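Local structure of galactan 1,3-beta-galactosidase (7BYS) at residues Ser77-Arg82 with Ser103-Ala108. The protein probably hydrolyses beta-1,3-galactan from chain ends as a family 43 exo-glycosidase, and carries a carbohydrate-binding module with a bound calcium ion. Numbering follows the deposited sequence.
Sequences SNVVER and SNYGAA
Strand 79-88, at the edge of its sheet, runs past the loop 103-108, and no direct backbone hydrogen bond joins the two segments; a water links them instead, donating to Ser77 O (2.9 Å) and accepting from Ser103 N (2.9 Å). Val79 and Glu81, two residues apart on the strand, both direct their side chains at the loop, where Tyr105 reaches back to meet them. The Tyr105 ring, with CG anti to the carbonyl carbon (chi1 -66°), carries the hydroxyl to the strand. Tyr105 OH donates a very short hydrogen bond, 2.5 Å, to Glu81 OE2, which receives it on the syn lone pair, the side facing OE1. Glu81 is extended beyond CG, so its carboxylate arrives at the ring edge, CD in the ring plane, with the two planes turned 42° apart. Glu81 OE1 also lies 3.6 Å from Tyr105 CE1. So short a bond would be expected to stabilise negative charge on the carboxylate. Val79 adds an apolar contact: CG1, anti to the backbone N (chi1 169°), approaches Tyr105 CE1 obliquely at 3.9 Å, while CG2 touches Ser103 CA at 4.0 Å. Within the loop, Asn104 OD1 accepts from Gly106 N (2.9 Å) in an Asx turn spanning Tyr105, and also bonds Ser102 OG. Asp101 OD1 takes the N-H groups of Ala107 and Ala108. Glu81 and Arg82 belong to the galactose-binding site, which holds no sugar in this apo structure; the Glu81 side chain lies about 5 Å from that of Asp137, another galactose-binding residue. Tyr105, in the loop, is thus consistent with a second-shell residue that orients the Glu81 carboxylate; Glu81 itself stands on the innermost strand of one four-stranded antiparallel blade of the five-bladed beta-propeller characteristic of family 43 glycosidases.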
loop_
_atom_site.group_PDB
_atom_site.type_symbol
_atom_site.label_atom_id
_atom_site.label_comp_id
_atom_site.label_asym_id
_atom_site.label_seq_id
_atom_site.Cartn_x
_atom_site.Cartn_y
_atom_site.Cartn_z
ATOM N N SER A 77 -13.288 15.903 13.582
ATOM C CA SER A 77 -14.233 16.068 12.485
ATOM C C SER A 77 -13.553 16.490 11.189
ATOM O O SER A 77 -14.237 16.724 10.187
ATOM C CB SER A 77 -15.311 17.087 12.864
ATOM O OG SER A 77 -15.878 16.769 14.119
ATOM N N ASN A 78 -12.224 16.578 11.178
ATOM C CA ASN A 78 -11.474 17.008 10.008
ATOM C C ASN A 78 -10.661 15.844 9.450
ATOM O O ASN A 78 -10.629 14.751 10.021
ATOM C CB ASN A 78 -10.568 18.182 10.365
ATOM C CG ASN A 78 -11.328 19.480 10.481
ATOM O OD1 ASN A 78 -11.589 19.964 11.579
ATOM N ND2 ASN A 78 -11.689 20.052 9.346
ATOM N N VAL A 79 -9.985 16.113 8.336
ATOM C CA VAL A 79 -9.207 15.122 7.600
ATOM C C VAL A 79 -7.721 15.412 7.790
ATOM O O VAL A 79 -7.271 16.551 7.604
ATOM C CB VAL A 79 -9.581 15.138 6.112
ATOM C CG1 VAL A 79 -8.601 14.305 5.307
ATOM C CG2 VAL A 79 -11.013 14.636 5.916
ATOM N N VAL A 80 -6.964 14.388 8.175
ATOM C CA VAL A 80 -5.505 14.452 8.239
ATOM C C VAL A 80 -5.004 13.223 7.503
ATOM O O VAL A 80 -5.225 12.096 7.965
ATOM C CB VAL A 80 -4.986 14.459 9.684
ATOM C CG1 VAL A 80 -3.471 14.255 9.700
ATOM C CG2 VAL A 80 -5.354 15.761 10.384
ATOM N N GLU A 81 -4.350 13.427 6.351
ATOM C CA GLU A 81 -4.001 12.312 5.484
ATOM C C GLU A 81 -2.549 12.386 5.046
ATOM O O GLU A 81 -1.963 13.468 4.942
ATOM C CB GLU A 81 -4.904 12.244 4.240
ATOM C CG GLU A 81 -6.309 11.707 4.573
ATOM C CD GLU A 81 -7.279 11.752 3.409
ATOM O OE1 GLU A 81 -6.914 12.239 2.324
ATOM O OE2 GLU A 81 -8.430 11.301 3.584
ATOM N N ARG A 82 -1.994 11.211 4.767
ATOM C CA ARG A 82 -0.689 11.059 4.140
ATOM C C ARG A 82 0.430 11.842 4.844
ATOM O O ARG A 82 1.125 12.634 4.223
ATOM C CB ARG A 82 -0.750 11.394 2.654
ATOM C CG ARG A 82 -1.672 10.437 1.889
ATOM C CD ARG A 82 -1.806 10.792 0.409
ATOM N NE ARG A 82 -2.746 9.882 -0.256
ATOM C CZ ARG A 82 -2.457 8.645 -0.651
ATOM N NH1 ARG A 82 -1.237 8.143 -0.509
ATOM N NH2 ARG A 82 -3.402 7.913 -1.229
ATOM N N SER A 103 -14.187 17.384 5.779
ATOM C CA SER A 103 -14.687 16.063 5.417
ATOM C C SER A 103 -15.174 16.000 3.971
ATOM O O SER A 103 -15.227 14.910 3.398
ATOM C CB SER A 103 -15.805 15.632 6.368
ATOM O OG SER A 103 -16.867 16.571 6.345
ATOM N N ASN A 104 -15.535 17.134 3.368
ATOM C CA ASN A 104 -15.937 17.159 1.966
ATOM C C ASN A 104 -14.778 17.449 1.015
ATOM O O ASN A 104 -15.006 17.626 -0.187
ATOM C CB ASN A 104 -17.113 18.128 1.740
ATOM C CG ASN A 104 -16.747 19.588 1.952
ATOM O OD1 ASN A 104 -15.584 19.942 2.151
ATOM N ND2 ASN A 104 -17.756 20.453 1.907
ATOM N N TYR A 105 -13.545 17.512 1.531
ATOM C CA TYR A 105 -12.341 17.767 0.737
ATOM C C TYR A 105 -12.378 19.110 0.009
ATOM O O TYR A 105 -11.701 19.298 -1.009
ATOM C CB TYR A 105 -12.026 16.605 -0.211
ATOM C CG TYR A 105 -11.664 15.353 0.538
ATOM C CD1 TYR A 105 -10.356 15.128 0.950
ATOM C CD2 TYR A 105 -12.626 14.409 0.863
ATOM C CE1 TYR A 105 -10.011 13.989 1.641
ATOM C CE2 TYR A 105 -12.292 13.267 1.563
ATOM C CZ TYR A 105 -10.979 13.060 1.950
ATOM O OH TYR A 105 -10.647 11.923 2.649
ATOM N N GLY A 106 -13.145 20.071 0.522
ATOM C CA GLY A 106 -13.238 21.372 -0.100
ATOM C C GLY A 106 -12.207 22.385 0.333
ATOM O O GLY A 106 -12.084 23.428 -0.311
ATOM N N ALA A 107 -11.463 22.114 1.409
ATOM C CA ALA A 107 -10.492 23.065 1.948
ATOM C C ALA A 107 -9.128 22.975 1.268
ATOM O O ALA A 107 -8.476 24.007 1.076
ATOM C CB ALA A 107 -10.341 22.865 3.459
ATOM N N ALA A 108 -8.684 21.764 0.917
ATOM C CA ALA A 108 -7.484 21.534 0.105
ATOM C C ALA A 108 -6.255 22.287 0.624
ATOM O O ALA A 108 -5.675 23.125 -0.063
ATOM C CB ALA A 108 -7.752 21.854 -1.366
HETATM O O HOH W 1 -14.923 18.684 8.211
#